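Local coordinates for protein possible membrane-associated serine protease (Mycobacterium tuberculosis, PDB 3K6Y) that probably cleaves peptide bonds as the protease part of a membrane-bound S1C-family serine endopeptidase, helping the bacterium resist oxidative and acid stress, at residues 22-27 against 148-153; 68-73 against 108-113; 154-159 against 166-171. All coordinates share one frame; numbering follows the deposited sequence.

How the interactions relate
The chain folds into two six-stranded antiparallel beta barrels, the architecture of trypsin-like proteases. Interaction 2 (68-73 with 108-113) pairs neighbouring strands of the first barrel. Interactions 1 and 3 belong to the second: both use strand 143-157, and they touch where I153 meets V171, with centres about 19 Å apart. Along the chain, 22-27 comes first and 148-153 well after both segments of interaction 2; interaction 3 follows as a hairpin. Interactions 1 and 2 lie on opposite sides of the chain's centre, about 31 Å between their centres. Interactions 2 and 3, with centres about 25 Å apart, each pass near the predicted Ser-His-Asp triad, while interaction 1 fastens the N-terminal segment far from it.

Interaction 1 (22-27 against 148-153); sequences IPVASP and RIREAI
V24 packs its two methyls between R148 and R150, in residues 148-153 of strand 143-157, in the tight middle of a contact that two arginines hold from the strand side. CG2 rests on the aliphatic stem of R148, 3.8 Å from its CD, the two side chains sliding past each other in opposite directions, and CG1 lies 3.6 Å from I149 O. R148 runs straight from CA to CD, then bends at chi3 (-52°), which turns NE toward the loop. NE gives a bond to A25 O (2.9 Å) from above that carbonyl's plane, and NH2 a straighter one to S26 O (2.9 Å, 168° at the hydrogen). Both oxygens lie at the guanidinium edge, close to its plane, while NH1 is taken by D130 and G128. R150 reaches I22 O through NH1 (2.9 Å), again edge-on; its NH2 goes to E207 O. R150 and E151 form a classic beta bulge opposite T173. The I22 end packs as closely but is wetter: the I22 and E151 side chains cross at about a right angle, I22 CD1 3.6 Å from E151 CD, and a water joins I22 N to E151 OE1. A second water accepts from R150 NH1. Every direct hydrogen bond here runs from an arginine side chain to a loop carbonyl, so an irregular N-terminal segment is tied to the second barrel without adding a strand to its sheet.

Interaction 2 (68-73 against 108-113); sequences DRVMTN and LAVPHL
D68 reaches H112 and L113 in the turn at 110-113 with its whole side chain. Its CB lies 3.2 Å from V110 O; CG, beside the backbone N (chi1 -65°), lies near V110 O and H112 N, and the carboxylate oxygens face the amides of the type II turn V110-L113. There OD1 accepts from L113 N (3.0 Å) and OD2 from H112 N (3.1 Å), both donors standing above the carboxylate plane. OD1 also takes a water that bridges to L113 O. The backbone oxygen of D68 is gripped as well, by V110 N (2.9 Å) and by R69 NH1 (3.0 Å), which approach from opposite faces of its plane. R69 bends at chi2, and the CB of A109 lies over one face of its guanidinium, 3.4 Å from NH1; NE goes to I224 O. Beyond, V70 and L108 form an antiparallel hydrogen-bonded pair, L108 N to V70 O measuring 2.8 Å. From the face shared with L108, V70 CG2 meets L113 CD2 (3.6 Å) and V110 CG2 of the turn, within the first barrel, whose strand 69-72 ends near the predicted catalytic H75. One carboxylate thus accepts from two consecutive turn amides, and their N-H dipoles would be expected to stabilise its negative charge.

Interaction 3 (154-159 against 166-171); sequences RLSGPD and PVTRDV
R154 and D170, a non-hydrogen-bonded pair of this antiparallel hairpin, meet through a salt bridge made by charge alone. D170 OD1 lies over a face of the R154 guanidinium, 2.7 Å from NH1, with no N-H directed at it and the two planar groups 60° apart. The arginine chain bends at chi2 and chi3 (76°), the latter setting NE 3.3 Å from T168 CG2, which lies at the guanidinium edge; NH2 makes a weak bond to T168 O. Farther along the same face, S156 OG and T168 OG1 share a hydrogen bond of 2.8 Å. Backbone bonds hold these pairs in register: L155 with R169 and G157 with V167 each bond in both directions, the shortest being V167 N to G157 O (2.7 Å). On the opposite face L155 CB packs on V171 CG2 (3.8 Å), backed by F199. R169, on that face too, is joined to L155 by a water that accepts from its NE (2.8 Å) and donates to L155 O (2.7 Å). Its NH1 bonds V103 O, and its side chain touches D104, the predicted acid of the triad. Outward again, E216 of helix 214-218 takes the backbone N-H of D170 and touches R154 and R169. The exposed face therefore pairs its polar groups by charge and hydroxyl contact, while the other holds R169, through a water and V103 O, beside the predicted active-site D104.

Interaction 1 (22-27 against 148-153)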
loop_
_atom_site.group_PDB
_atom_site.type_symbol
_atom_site.label_atom_id
_atom_site.label_comp_id
_atom_site.label_asym_id
_atom_site.label_seq_id
_atom_site.Cartn_x
_atom_site.Cartn_y
_atom_site.Cartn_z
ATOM N N ILE A 22 20.568 2.200 26.847
ATOM C CA ILE A 22 20.941 2.721 28.163
ATOM C C ILE A 22 20.366 1.825 29.261
ATOM O O ILE A 22 19.152 1.593 29.304
ATOM C CB ILE A 22 20.488 4.180 28.369
ATOM C CG1 ILE A 22 21.255 5.125 27.438
ATOM C CG2 ILE A 22 20.695 4.601 29.823
ATOM C CD1 ILE A 22 20.976 6.595 27.701
ATOM N N PRO A 23 21.233 1.308 30.156
ATOM C CA PRO A 23 20.718 0.538 31.270
ATOM C C PRO A 23 19.938 1.437 32.228
ATOM O O PRO A 23 20.373 2.557 32.536
ATOM C CB PRO A 23 21.987 0.027 31.972
ATOM C CG PRO A 23 23.083 0.273 31.062
ATOM C CD PRO A 23 22.704 1.398 30.177
ATOM N N VAL A 24 18.779 0.957 32.668
ATOM C CA VAL A 24 17.977 1.667 33.657
ATOM C C VAL A 24 17.378 0.660 34.616
ATOM O O VAL A 24 17.316 -0.535 34.317
ATOM C CB VAL A 24 16.829 2.510 33.014
ATOM C CG1 VAL A 24 17.387 3.568 32.095
ATOM C CG2 VAL A 24 15.779 1.614 32.301
ATOM N N ALA A 25 16.912 1.150 35.763
ATOM C CA ALA A 25 16.298 0.273 36.757
ATOM C C ALA A 25 15.036 -0.428 36.251
ATOM O O ALA A 25 14.367 0.067 35.338
ATOM C CB ALA A 25 15.999 1.052 38.022
ATOM N N SER A 26 14.691 -1.568 36.845
ATOM C CA SER A 26 13.464 -2.267 36.503
ATOM C C SER A 26 12.275 -1.328 36.672
ATOM O O SER A 26 12.273 -0.475 37.576
ATOM C CB SER A 26 13.257 -3.498 37.384
ATOM O OG SER A 26 14.222 -4.488 37.108
ATOM N N PRO A 27 11.265 -1.457 35.795
ATOM C CA PRO A 27 10.071 -0.627 35.932
ATOM C C PRO A 27 9.366 -0.884 37.252
ATOM O O PRO A 27 9.398 -2.002 37.779
ATOM C CB PRO A 27 9.181 -1.082 34.769
ATOM C CG PRO A 27 10.108 -1.762 33.824
ATOM C CD PRO A 27 11.192 -2.365 34.635
ATOM N N ARG A 148 9.952 2.028 31.829
ATOM C CA ARG A 148 10.888 3.059 32.213
ATOM C C ARG A 148 11.601 3.557 30.972
ATOM O O ARG A 148 12.057 2.753 30.154
ATOM C CB ARG A 148 11.878 2.553 33.278
ATOM C CG ARG A 148 12.730 3.663 33.855
ATOM C CD ARG A 148 13.686 3.231 35.005
ATOM N NE ARG A 148 12.989 2.516 36.073
ATOM C CZ ARG A 148 12.279 3.094 37.045
ATOM N NH1 ARG A 148 12.147 4.416 37.100
ATOM N NH2 ARG A 148 11.688 2.334 37.949
ATOM N N ILE A 149 11.723 4.867 30.826
ATOM C CA ILE A 149 12.420 5.436 29.679
ATOM C C ILE A 149 13.902 5.089 29.749
ATOM O O ILE A 149 14.541 5.274 30.798
ATOM C CB ILE A 149 12.290 6.980 29.614
ATOM C CG1 ILE A 149 10.824 7.420 29.460
ATOM C CG2 ILE A 149 13.147 7.572 28.498
ATOM C CD1 ILE A 149 10.190 7.073 28.087
ATOM N N ARG A 150 14.465 4.606 28.636
ATOM C CA ARG A 150 15.926 4.489 28.520
ATOM C C ARG A 150 16.510 5.735 27.878
ATOM O O ARG A 150 17.361 6.385 28.475
ATOM C CB ARG A 150 16.336 3.248 27.723
ATOM C CG ARG A 150 15.911 1.929 28.306
ATOM C CD ARG A 150 16.467 0.824 27.433
ATOM N NE ARG A 150 16.007 -0.500 27.804
ATOM C CZ ARG A 150 16.536 -1.248 28.775
ATOM N NH1 ARG A 150 17.522 -0.771 29.526
ATOM N NH2 ARG A 150 16.072 -2.459 29.014
ATOM N N GLU A 151 16.082 6.072 26.664
ATOM C CA GLU A 151 16.735 7.114 25.891
ATOM C C GLU A 151 15.865 7.520 24.710
ATOM O O GLU A 151 15.163 6.677 24.156
ATOM C CB GLU A 151 18.064 6.548 25.363
ATOM C CG GLU A 151 19.031 7.527 24.746
ATOM C CD GLU A 151 20.296 6.842 24.220
ATOM O OE1 GLU A 151 20.318 5.591 24.085
ATOM O OE2 GLU A 151 21.270 7.565 23.929
ATOM N N ALA A 152 15.923 8.791 24.322
ATOM C CA ALA A 152 15.417 9.228 23.011
ATOM C C ALA A 152 16.561 9.065 22.007
ATOM O O ALA A 152 17.663 9.562 22.243
ATOM C CB ALA A 152 14.953 10.675 23.069
ATOM N N ILE A 153 16.313 8.349 20.912
ATOM C CA ILE A 153 17.337 8.073 19.889
ATOM C C ILE A 153 16.770 8.322 18.493
ATOM O O ILE A 153 15.556 8.341 18.322
ATOM C CB ILE A 153 17.864 6.602 19.949
ATOM C CG1 ILE A 153 16.744 5.584 19.705
ATOM C CG2 ILE A 153 18.576 6.324 21.269
ATOM C CD1 ILE A 153 17.223 4.191 19.294
HETATM O O HOH W 1 18.867 3.124 24.199
HETATM O O HOH W 2 18.616 -2.317 31.849
#

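Interaction 2 (68-73 against 108-113)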
loop_
_atom_site.group_PDB
_atom_site.type_symbol
_atom_site.label_atom_id
_atom_site.label_comp_id
_atom_site.label_asym_id
_atom_site.label_seq_id
_atom_site.Cartn_x
_atom_site.Cartn_y
_atom_site.Cartn_z
ATOM N N ASP A 68 -13.705 11.345 17.584
ATOM C CA ASP A 68 -13.924 10.539 16.384
ATOM C C ASP A 68 -12.662 10.297 15.559
ATOM O O ASP A 68 -12.759 9.953 14.372
ATOM C CB ASP A 68 -15.061 11.078 15.530
ATOM C CG ASP A 68 -16.401 11.009 16.216
ATOM O OD1 ASP A 68 -16.497 10.528 17.355
ATOM O OD2 ASP A 68 -17.378 11.407 15.548
ATOM N N ARG A 69 -11.484 10.400 16.190
ATOM C CA ARG A 69 -10.210 10.138 15.504
ATOM C C ARG A 69 -9.305 9.317 16.400
ATOM O O ARG A 69 -9.079 9.661 17.560
ATOM C CB ARG A 69 -9.497 11.447 15.124
ATOM C CG ARG A 69 -10.181 12.288 14.050
ATOM C CD ARG A 69 -10.053 11.585 12.707
ATOM N NE ARG A 69 -10.600 12.316 11.564
ATOM C CZ ARG A 69 -11.873 12.271 11.190
ATOM N NH1 ARG A 69 -12.769 11.630 11.941
ATOM N NH2 ARG A 69 -12.240 12.901 10.082
ATOM N N VAL A 70 -8.801 8.213 15.846
ATOM C CA VAL A 70 -7.965 7.277 16.579
ATOM C C VAL A 70 -6.613 7.133 15.860
ATOM O O VAL A 70 -6.573 6.986 14.628
ATOM C CB VAL A 70 -8.665 5.914 16.669
ATOM C CG1 VAL A 70 -7.713 4.803 17.114
ATOM C CG2 VAL A 70 -9.814 6.004 17.645
ATOM N N MET A 71 -5.516 7.182 16.619
ATOM C CA MET A 71 -4.197 6.911 16.059
ATOM C C MET A 71 -3.800 5.462 16.409
ATOM O O MET A 71 -4.075 4.976 17.531
ATOM C CB MET A 71 -3.147 7.894 16.609
ATOM C CG MET A 71 -1.762 7.623 16.025
ATOM S SD MET A 71 -0.570 8.930 16.425
ATOM C CE MET A 71 -1.086 10.273 15.350
ATOM N N THR A 72 -3.124 4.811 15.462
ATOM C CA THR A 72 -2.529 3.499 15.676
ATOM C C THR A 72 -1.298 3.401 14.771
ATOM O O THR A 72 -0.945 4.381 14.109
ATOM C CB THR A 72 -3.552 2.363 15.401
ATOM O OG1 THR A 72 -2.988 1.095 15.777
ATOM C CG2 THR A 72 -4.009 2.299 13.939
ATOM N N ASN A 73 -0.626 2.253 14.764
ATOM C CA ASN A 73 0.439 2.059 13.784
ATOM C C ASN A 73 -0.119 1.641 12.439
ATOM O O ASN A 73 -1.158 0.972 12.380
ATOM C CB ASN A 73 1.433 0.993 14.242
ATOM C CG ASN A 73 2.286 1.430 15.428
ATOM O OD1 ASN A 73 2.396 0.696 16.403
ATOM N ND2 ASN A 73 2.941 2.582 15.319
ATOM N N LEU A 108 -7.536 6.745 12.038
ATOM C CA LEU A 108 -8.851 6.210 11.739
ATOM C C LEU A 108 -9.912 7.227 12.047
ATOM O O LEU A 108 -9.887 7.863 13.110
ATOM C CB LEU A 108 -9.114 4.967 12.607
ATOM C CG LEU A 108 -8.023 3.908 12.590
ATOM C CD1 LEU A 108 -8.399 2.773 13.506
ATOM C CD2 LEU A 108 -7.742 3.355 11.207
ATOM N N ALA A 109 -10.871 7.345 11.124
ATOM C CA ALA A 109 -12.104 8.095 11.385
ATOM C C ALA A 109 -13.126 7.136 11.971
ATOM O O ALA A 109 -13.407 6.076 11.387
ATOM C CB ALA A 109 -12.640 8.727 10.098
ATOM N N VAL A 110 -13.667 7.480 13.136
ATOM C CA VAL A 110 -14.532 6.563 13.897
ATOM C C VAL A 110 -15.743 7.350 14.380
ATOM O O VAL A 110 -15.746 7.917 15.473
ATOM C CB VAL A 110 -13.791 5.956 15.102
ATOM C CG1 VAL A 110 -14.611 4.814 15.711
ATOM C CG2 VAL A 110 -12.389 5.443 14.688
ATOM N N PRO A 111 -16.763 7.458 13.528
ATOM C CA PRO A 111 -17.950 8.233 13.899
ATOM C C PRO A 111 -18.598 7.790 15.195
ATOM O O PRO A 111 -18.728 6.587 15.453
ATOM C CB PRO A 111 -18.912 7.991 12.722
ATOM C CG PRO A 111 -18.025 7.715 11.575
ATOM C CD PRO A 111 -16.830 6.996 12.133
ATOM N N HIS A 112 -18.989 8.785 15.998
ATOM C CA HIS A 112 -19.758 8.577 17.231
ATOM C C HIS A 112 -19.013 7.761 18.285
ATOM O O HIS A 112 -19.618 7.061 19.101
ATOM C CB HIS A 112 -21.138 7.983 16.915
ATOM C CG HIS A 112 -21.863 8.713 15.827
ATOM N ND1 HIS A 112 -22.207 8.122 14.630
ATOM C CD2 HIS A 112 -22.235 10.009 15.728
ATOM C CE1 HIS A 112 -22.801 9.015 13.857
ATOM N NE2 HIS A 112 -22.833 10.169 14.501
ATOM N N LEU A 113 -17.692 7.903 18.325
ATOM C CA LEU A 113 -16.866 7.203 19.292
ATOM C C LEU A 113 -16.953 7.966 20.630
ATOM O O LEU A 113 -16.571 9.126 20.699
ATOM C CB LEU A 113 -15.438 7.170 18.779
ATOM C CG LEU A 113 -14.432 6.482 19.695
ATOM C CD1 LEU A 113 -14.801 5.023 19.931
ATOM C CD2 LEU A 113 -13.073 6.634 19.051
HETATM O O HOH W 3 -14.050 10.087 20.156
HETATM O O HOH W 4 -18.114 11.456 19.180
#

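Interaction 3 (154-159 against 166-171)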
loop_
_atom_site.group_PDB
_atom_site.type_symbol
_atom_site.label_atom_id
_atom_site.label_comp_id
_atom_site.label_asym_id
_atom_site.label_seq_id
_atom_site.Cartn_x
_atom_site.Cartn_y
_atom_site.Cartn_z
ATOM N N ARG A 154 17.642 8.495 17.505
ATOM C CA ARG A 154 17.253 8.509 16.098
ATOM C C ARG A 154 17.547 7.132 15.537
ATOM O O ARG A 154 18.714 6.726 15.418
ATOM C CB ARG A 154 18.038 9.569 15.312
ATOM C CG ARG A 154 17.557 10.994 15.505
ATOM C CD ARG A 154 17.534 11.766 14.175
ATOM N NE ARG A 154 16.394 11.362 13.352
ATOM C CZ ARG A 154 15.270 12.063 13.204
ATOM N NH1 ARG A 154 15.122 13.242 13.806
ATOM N NH2 ARG A 154 14.294 11.585 12.446
ATOM N N LEU A 155 16.487 6.409 15.195
ATOM C CA LEU A 155 16.558 5.022 14.788
ATOM C C LEU A 155 16.449 4.943 13.275
ATOM O O LEU A 155 15.481 5.453 12.700
ATOM C CB LEU A 155 15.387 4.242 15.409
ATOM C CG LEU A 155 15.308 2.734 15.148
ATOM C CD1 LEU A 155 16.411 1.985 15.907
ATOM C CD2 LEU A 155 13.934 2.169 15.496
ATOM N N SER A 156 17.406 4.282 12.630
ATOM C CA SER A 156 17.361 4.048 11.189
ATOM C C SER A 156 17.093 2.594 10.910
ATOM O O SER A 156 17.641 1.717 11.581
ATOM C CB SER A 156 18.699 4.434 10.549
ATOM O OG SER A 156 18.797 5.835 10.432
ATOM N N GLY A 157 16.266 2.319 9.910
ATOM C CA GLY A 157 16.011 0.942 9.541
ATOM C C GLY A 157 14.969 0.865 8.439
ATOM O O GLY A 157 14.531 1.906 7.921
ATOM N N PRO A 158 14.540 -0.356 8.091
ATOM C CA PRO A 158 13.566 -0.500 6.996
ATOM C C PRO A 158 12.184 -0.018 7.429
ATOM O O PRO A 158 11.853 -0.044 8.632
ATOM C CB PRO A 158 13.516 -2.014 6.783
ATOM C CG PRO A 158 13.874 -2.590 8.156
ATOM C CD PRO A 158 14.902 -1.649 8.709
ATOM N N ASP A 159 11.372 0.386 6.455
ATOM C CA ASP A 159 9.960 0.653 6.735
ATOM C C ASP A 159 9.225 -0.667 6.893
ATOM O O ASP A 159 9.849 -1.738 6.814
ATOM C CB ASP A 159 9.347 1.588 5.686
ATOM C CG ASP A 159 9.151 0.952 4.312
ATOM O OD1 ASP A 159 9.197 -0.293 4.152
ATOM O OD2 ASP A 159 8.924 1.757 3.375
ATOM N N PRO A 166 15.781 3.082 3.481
ATOM C CA PRO A 166 15.463 3.052 4.920
ATOM C C PRO A 166 14.842 4.344 5.416
ATOM O O PRO A 166 14.881 5.375 4.736
ATOM C CB PRO A 166 16.823 2.819 5.590
ATOM C CG PRO A 166 17.816 3.329 4.599
ATOM C CD PRO A 166 17.234 3.081 3.220
ATOM N N VAL A 167 14.258 4.265 6.605
ATOM C CA VAL A 167 13.673 5.432 7.249
ATOM C C VAL A 167 14.444 5.762 8.512
ATOM O O VAL A 167 15.045 4.876 9.095
ATOM C CB VAL A 167 12.183 5.212 7.589
ATOM C CG1 VAL A 167 11.375 5.047 6.322
ATOM C CG2 VAL A 167 11.983 4.000 8.513
ATOM N N THR A 168 14.411 7.029 8.912
ATOM C CA THR A 168 15.020 7.469 10.161
ATOM C C THR A 168 13.938 8.166 10.965
ATOM O O THR A 168 13.287 9.083 10.459
ATOM C CB THR A 168 16.222 8.418 9.922
ATOM O OG1 THR A 168 17.206 7.739 9.131
ATOM C CG2 THR A 168 16.864 8.832 11.249
ATOM N N ARG A 169 13.768 7.725 12.210
ATOM C CA ARG A 169 12.663 8.205 13.053
ATOM C C ARG A 169 13.153 8.476 14.460
ATOM O O ARG A 169 14.066 7.803 14.960
ATOM C CB ARG A 169 11.588 7.132 13.132
ATOM C CG ARG A 169 10.994 6.812 11.789
ATOM C CD ARG A 169 9.964 5.724 11.863
ATOM N NE ARG A 169 10.563 4.423 12.124
ATOM C CZ ARG A 169 9.870 3.302 12.286
ATOM N NH1 ARG A 169 8.542 3.336 12.261
ATOM N NH2 ARG A 169 10.493 2.151 12.501
ATOM N N ASP A 170 12.536 9.454 15.111
ATOM C CA ASP A 170 12.772 9.674 16.543
ATOM C C ASP A 170 11.943 8.679 17.351
ATOM O O ASP A 170 10.718 8.608 17.205
ATOM C CB ASP A 170 12.380 11.099 16.953
ATOM C CG ASP A 170 13.281 12.166 16.357
ATOM O OD1 ASP A 170 14.468 11.898 16.110
ATOM O OD2 ASP A 170 12.797 13.295 16.160
ATOM N N VAL A 171 12.621 7.933 18.212
ATOM C CA VAL A 171 12.022 6.911 19.041
ATOM C C VAL A 171 12.492 7.032 20.472
ATOM O O VAL A 171 13.570 7.597 20.723
ATOM C CB VAL A 171 12.268 5.481 18.486
ATOM C CG1 VAL A 171 11.821 5.399 17.024
ATOM C CG2 VAL A 171 13.702 5.056 18.664
HETATM O O HOH W 5 13.339 3.902 11.973
HETATM O O HOH W 6 13.082 1.223 11.051
#